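Local structure of amino acid ABC transporter, periplasmic amino acid-binding protein (Brucella ovis, 4Z9N) at residues H232-N237 and V283-G288; A246-M251 and R261-E266. The protein probably captures solutes in the periplasm for an amino acid ABC transporter, and binds glutathione in the crystal. All coordinates share one frame; numbering follows the deposited sequence.

Contact 1 of 2, residues H232-N237 and V283-G288; sequences HNALLN and VKIIKG
A234 starts the contact: its CB faces the opposite helix and meets CD1 of I285 at 3.9 Å. One residue on, L235 leaves its backbone at a slant, yet its end swings in. With CG set opposite the carbonyl carbon (chi1 -71°), its methyl CD2 lies 3.5 Å from CG2 of I285, the closest approach between the two segments, and these two side chains cross nearly at right angles. The same CD2 also reaches CD1 of I286, at 4.2 Å. I285 thus divides its branches, sending CD1 to the alanine and CG2 to the leucine. The last residue, N237, turns back along its own helix: its ND2 joins its backbone N in bonding N233 O, the two donors coming from opposite faces of the carbonyl plane. ND2 also bonds I325 O, and OD1 of this buried asparagine bonds K210 NZ of the second subunit. The touching residues are all buried, and the short helical segments cross at -71° with axes 10.1 Å apart. Where helices 222-240 and 281-289 cross, helix 44-57 lies against L235 through Y48 and A51 and against I285 through A51 and A55, while Y292 and I295 of helix 292-299 also pack on L235.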
loop_
_atom_site.group_PDB
_atom_site.type_symbol
_atom_site.label_atom_id
_atom_site.label_comp_id
_atom_site.label_asym_id
_atom_site.label_seq_id
_atom_site.Cartn_x
_atom_site.Cartn_y
_atom_site.Cartn_z
ATOM N N HIS D 232 2.646 4.270 11.010
ATOM C CA HIS D 232 1.378 4.143 10.290
ATOM C C HIS D 232 0.734 2.768 10.440
ATOM O O HIS D 232 -0.455 2.650 10.740
ATOM C CB HIS D 232 1.610 4.445 8.809
ATOM C CG HIS D 232 0.439 4.151 7.925
ATOM N ND1 HIS D 232 -0.783 4.774 8.064
ATOM C CD2 HIS D 232 0.334 3.352 6.832
ATOM C CE1 HIS D 232 -1.601 4.346 7.113
ATOM N NE2 HIS D 232 -0.944 3.486 6.352
ATOM N N ASN D 233 1.515 1.721 10.234
ATOM C CA ASN D 233 0.922 0.393 10.248
ATOM C C ASN D 233 0.596 -0.039 11.668
ATOM O O ASN D 233 -0.361 -0.785 11.876
ATOM C CB ASN D 233 1.835 -0.603 9.535
ATOM C CG ASN D 233 1.726 -0.481 8.023
ATOM O OD1 ASN D 233 0.778 -0.989 7.434
ATOM N ND2 ASN D 233 2.674 0.230 7.393
ATOM N N ALA D 234 1.339 0.478 12.649
ATOM C CA ALA D 234 0.992 0.232 14.039
ATOM C C ALA D 234 -0.371 0.845 14.337
ATOM O O ALA D 234 -1.203 0.222 15.005
ATOM C CB ALA D 234 2.051 0.796 14.991
ATOM N N LEU D 235 -0.601 2.057 13.844
ATOM C CA LEU D 235 -1.895 2.708 14.056
ATOM C C LEU D 235 -3.036 1.865 13.481
ATOM O O LEU D 235 -4.104 1.734 14.099
ATOM C CB LEU D 235 -1.914 4.105 13.428
ATOM C CG LEU D 235 -1.059 5.158 14.146
ATOM C CD1 LEU D 235 -0.934 6.415 13.295
ATOM C CD2 LEU D 235 -1.652 5.482 15.516
ATOM N N LEU D 236 -2.815 1.324 12.282
ATOM C CA LEU D 236 -3.817 0.477 11.630
ATOM C C LEU D 236 -4.041 -0.837 12.388
ATOM O O LEU D 236 -5.183 -1.222 12.645
ATOM C CB LEU D 236 -3.412 0.180 10.190
ATOM C CG LEU D 236 -3.452 1.391 9.236
ATOM C CD1 LEU D 236 -3.016 1.008 7.807
ATOM C CD2 LEU D 236 -4.847 2.054 9.215
ATOM N N ASN D 237 -2.953 -1.536 12.722
ATOM C CA ASN D 237 -3.077 -2.808 13.436
ATOM C C ASN D 237 -3.793 -2.627 14.776
ATOM O O ASN D 237 -4.645 -3.446 15.137
ATOM C CB ASN D 237 -1.699 -3.462 13.653
ATOM C CG ASN D 237 -1.267 -4.329 12.478
ATOM O OD1 ASN D 237 -1.693 -5.476 12.347
ATOM N ND2 ASN D 237 -0.421 -3.777 11.611
ATOM N N VAL D 283 2.850 0.922 22.274
ATOM C CA VAL D 283 2.168 1.453 23.457
ATOM C C VAL D 283 2.388 2.967 23.518
ATOM O O VAL D 283 1.459 3.725 23.800
ATOM C CB VAL D 283 2.638 0.774 24.766
ATOM C CG1 VAL D 283 1.829 1.301 25.958
ATOM C CG2 VAL D 283 2.512 -0.743 24.667
ATOM N N LYS D 284 3.608 3.408 23.218
ATOM C CA LYS D 284 3.893 4.841 23.191
ATOM C C LYS D 284 3.044 5.573 22.158
ATOM O O LYS D 284 2.522 6.654 22.457
ATOM C CB LYS D 284 5.373 5.114 22.912
ATOM C CG LYS D 284 6.336 4.564 23.942
ATOM C CD LYS D 284 7.769 4.956 23.573
ATOM C CE LYS D 284 8.787 4.451 24.587
ATOM N NZ LYS D 284 8.295 4.556 25.985
ATOM N N ILE D 285 2.909 4.994 20.957
ATOM C CA ILE D 285 2.088 5.600 19.916
ATOM C C ILE D 285 0.635 5.727 20.384
ATOM O O ILE D 285 0.050 6.811 20.341
ATOM C CB ILE D 285 2.151 4.816 18.570
ATOM C CG1 ILE D 285 3.573 4.800 17.983
ATOM C CG2 ILE D 285 1.182 5.415 17.600
ATOM C CD1 ILE D 285 3.751 3.864 16.768
ATOM N N ILE D 286 0.042 4.617 20.808
ATOM C CA ILE D 286 -1.377 4.617 21.135
ATOM C C ILE D 286 -1.682 5.502 22.361
ATOM O O ILE D 286 -2.706 6.193 22.409
ATOM C CB ILE D 286 -1.872 3.173 21.345
ATOM C CG1 ILE D 286 -1.605 2.344 20.089
ATOM C CG2 ILE D 286 -3.352 3.159 21.632
ATOM C CD1 ILE D 286 -2.280 2.896 18.818
ATOM N N LYS D 287 -0.793 5.498 23.346
ATOM C CA LYS D 287 -0.938 6.414 24.472
ATOM C C LYS D 287 -0.899 7.870 24.017
ATOM O O LYS D 287 -1.638 8.716 24.536
ATOM C CB LYS D 287 0.154 6.162 25.511
ATOM C CG LYS D 287 -0.018 4.848 26.253
ATOM C CD LYS D 287 0.419 4.953 27.686
ATOM C CE LYS D 287 0.184 3.629 28.410
ATOM N NZ LYS D 287 1.113 3.429 29.564
ATOM N N GLY D 288 -0.044 8.151 23.038
ATOM C CA GLY D 288 0.148 9.510 22.566
ATOM C C GLY D 288 -0.997 10.076 21.744
ATOM O O GLY D 288 -1.367 11.240 21.912
#

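Contact 2 of 2, residues A246-M251 and R261-E266; sequences ANVEEM and RLLGAE
L263, the first residue to leave helical geometry after helix 257-262, drives its side chain into helix 248-251 just where its own helix stops. That stop is a Schellman motif: G264, at a positive phi of 73°, is the C-prime residue, its N bonding R261 O, while A265 N makes the 6→1 bond back into the helix. The turn sends the chain away from the contact and leaves the leucine facing across. CD1 comes 3.7 Å from CB of M251 and equally close to that residue's backbone C, so it rests on the base of the methionine, whose thioether, bent at chi2 (-67°), leads away. Both leucine methyls also lie near CG2 of V248, CD2 slightly closer than CD1. This valine holds an uncommon helical rotamer, chi1 62°, which wedges CG1 between backbone N and carbonyl carbon and sends CG2, opposite the backbone N, toward the leucine. The side chains meet through apolar carbons, and L263 and V248 are both buried. In the fold the contact joins the short helix 248-251 to the turn that ends helix 257-262, a few residues further along the chain. Beside it, N247 is bonded through its amide to G242 and T244, and R261 forms a salt bridge with D149 of the second subunit. At the apolar join itself, CG2 of V248 stands 4.0 Å from CD2 of L263.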
loop_
_atom_site.group_PDB
_atom_site.type_symbol
_atom_site.label_atom_id
_atom_site.label_comp_id
_atom_site.label_asym_id
_atom_site.label_seq_id
_atom_site.Cartn_x
_atom_site.Cartn_y
_atom_site.Cartn_z
ATOM N N ALA D 246 -7.387 4.592 25.517
ATOM C CA ALA D 246 -7.911 4.357 26.860
ATOM C C ALA D 246 -7.584 2.968 27.397
ATOM O O ALA D 246 -7.451 2.787 28.612
ATOM C CB ALA D 246 -9.415 4.582 26.876
ATOM N N ASN D 247 -7.446 1.979 26.517
ATOM C CA ASN D 247 -7.306 0.615 27.029
ATOM C C ASN D 247 -5.942 -0.019 26.789
ATOM O O ASN D 247 -5.713 -1.149 27.206
ATOM C CB ASN D 247 -8.408 -0.292 26.454
ATOM C CG ASN D 247 -8.212 -0.649 24.974
ATOM O OD1 ASN D 247 -7.145 -0.452 24.381
ATOM N ND2 ASN D 247 -9.267 -1.205 24.376
ATOM N N VAL D 248 -5.044 0.690 26.110
ATOM C CA VAL D 248 -3.776 0.073 25.716
ATOM C C VAL D 248 -2.947 -0.411 26.920
ATOM O O VAL D 248 -2.256 -1.428 26.832
ATOM C CB VAL D 248 -2.951 1.028 24.831
ATOM C CG1 VAL D 248 -2.584 2.296 25.584
ATOM C CG2 VAL D 248 -1.714 0.317 24.306
ATOM N N GLU D 249 -3.012 0.290 28.045
ATOM C CA GLU D 249 -2.235 -0.154 29.196
ATOM C C GLU D 249 -2.771 -1.493 29.678
ATOM O O GLU D 249 -2.002 -2.367 30.057
ATOM C CB GLU D 249 -2.256 0.880 30.324
ATOM C CG GLU D 249 -1.397 0.496 31.537
ATOM C CD GLU D 249 0.099 0.496 31.247
ATOM O OE1 GLU D 249 0.517 1.123 30.252
ATOM O OE2 GLU D 249 0.852 -0.119 32.033
ATOM N N GLU D 250 -4.090 -1.657 29.635
ATOM C CA GLU D 250 -4.712 -2.941 29.955
ATOM C C GLU D 250 -4.428 -4.000 28.882
ATOM O O GLU D 250 -4.196 -5.171 29.192
ATOM C CB GLU D 250 -6.223 -2.776 30.121
ATOM C CG GLU D 250 -6.692 -2.424 31.531
ATOM C CD GLU D 250 -5.962 -3.187 32.624
ATOM O OE1 GLU D 250 -4.864 -2.748 33.041
ATOM O OE2 GLU D 250 -6.487 -4.235 33.052
ATOM N N MET D 251 -4.463 -3.593 27.618
ATOM C CA MET D 251 -4.267 -4.550 26.533
ATOM C C MET D 251 -2.855 -5.135 26.543
ATOM O O MET D 251 -2.624 -6.218 26.010
ATOM C CB MET D 251 -4.560 -3.901 25.178
ATOM C CG MET D 251 -6.042 -3.739 24.872
ATOM S SD MET D 251 -6.885 -5.325 24.650
ATOM C CE MET D 251 -8.529 -4.788 24.196
ATOM N N ARG D 261 2.463 -9.360 21.022
ATOM C CA ARG D 261 3.604 -9.079 20.161
ATOM C C ARG D 261 3.577 -7.616 19.716
ATOM O O ARG D 261 4.600 -6.924 19.765
ATOM C CB ARG D 261 3.607 -10.032 18.953
ATOM C CG ARG D 261 4.792 -9.845 18.006
ATOM C CD ARG D 261 4.882 -10.953 16.956
ATOM N NE ARG D 261 3.685 -11.002 16.114
ATOM C CZ ARG D 261 2.760 -11.959 16.184
ATOM N NH1 ARG D 261 2.910 -12.967 17.039
ATOM N NH2 ARG D 261 1.699 -11.922 15.383
ATOM N N LEU D 262 2.405 -7.137 19.304
ATOM C CA LEU D 262 2.254 -5.737 18.888
ATOM C C LEU D 262 2.660 -4.777 20.005
ATOM O O LEU D 262 3.365 -3.804 19.767
ATOM C CB LEU D 262 0.808 -5.441 18.472
ATOM C CG LEU D 262 0.546 -4.013 17.984
ATOM C CD1 LEU D 262 1.299 -3.737 16.669
ATOM C CD2 LEU D 262 -0.949 -3.722 17.847
ATOM N N LEU D 263 2.231 -5.063 21.230
ATOM C CA LEU D 263 2.451 -4.112 22.322
ATOM C C LEU D 263 3.772 -4.340 23.065
ATOM O O LEU D 263 4.020 -3.716 24.096
ATOM C CB LEU D 263 1.276 -4.157 23.303
ATOM C CG LEU D 263 -0.035 -3.764 22.618
ATOM C CD1 LEU D 263 -1.181 -3.748 23.605
ATOM C CD2 LEU D 263 0.098 -2.399 21.933
ATOM N N GLY D 264 4.623 -5.210 22.528
ATOM C CA GLY D 264 5.945 -5.434 23.086
ATOM C C GLY D 264 5.966 -6.210 24.390
ATOM O O GLY D 264 6.911 -6.091 25.177
ATOM N N ALA D 265 4.931 -7.012 24.621
ATOM C CA ALA D 265 4.818 -7.766 25.867
ATOM C C ALA D 265 5.340 -9.188 25.729
ATOM O O ALA D 265 5.399 -9.924 26.707
ATOM C CB ALA D 265 3.372 -7.790 26.350
ATOM N N GLU D 266 5.700 -9.585 24.514
ATOM C CA GLU D 266 6.266 -10.913 24.308
ATOM C C GLU D 266 7.657 -10.950 24.930
ATOM O O GLU D 266 8.297 -9.909 25.107
ATOM C CB GLU D 266 6.317 -11.271 22.819
#

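How the contacts relate
Helix 281-289 is the shared element, and I286 belongs to both sides of it: its CD1 serves contact 1 while its CG2 lies 3.9 Å from CB of V248 in contact 2. I285 faces contact 1, whereas V283 and K287 face contact 2, the two centres being about 10 Å apart. V248 also sits against K287, and CG2 of V283 lies 3.4 Å from L263 O. K287 NZ and E249 OE1 add a salt bridge between the two. Contact 2 lies farther out, about 26 Å from the chain's centre against about 16 Å for contact 1. The glutathione pocket draws its residues from between positions 26 and 213, so neither contact supplies any of them.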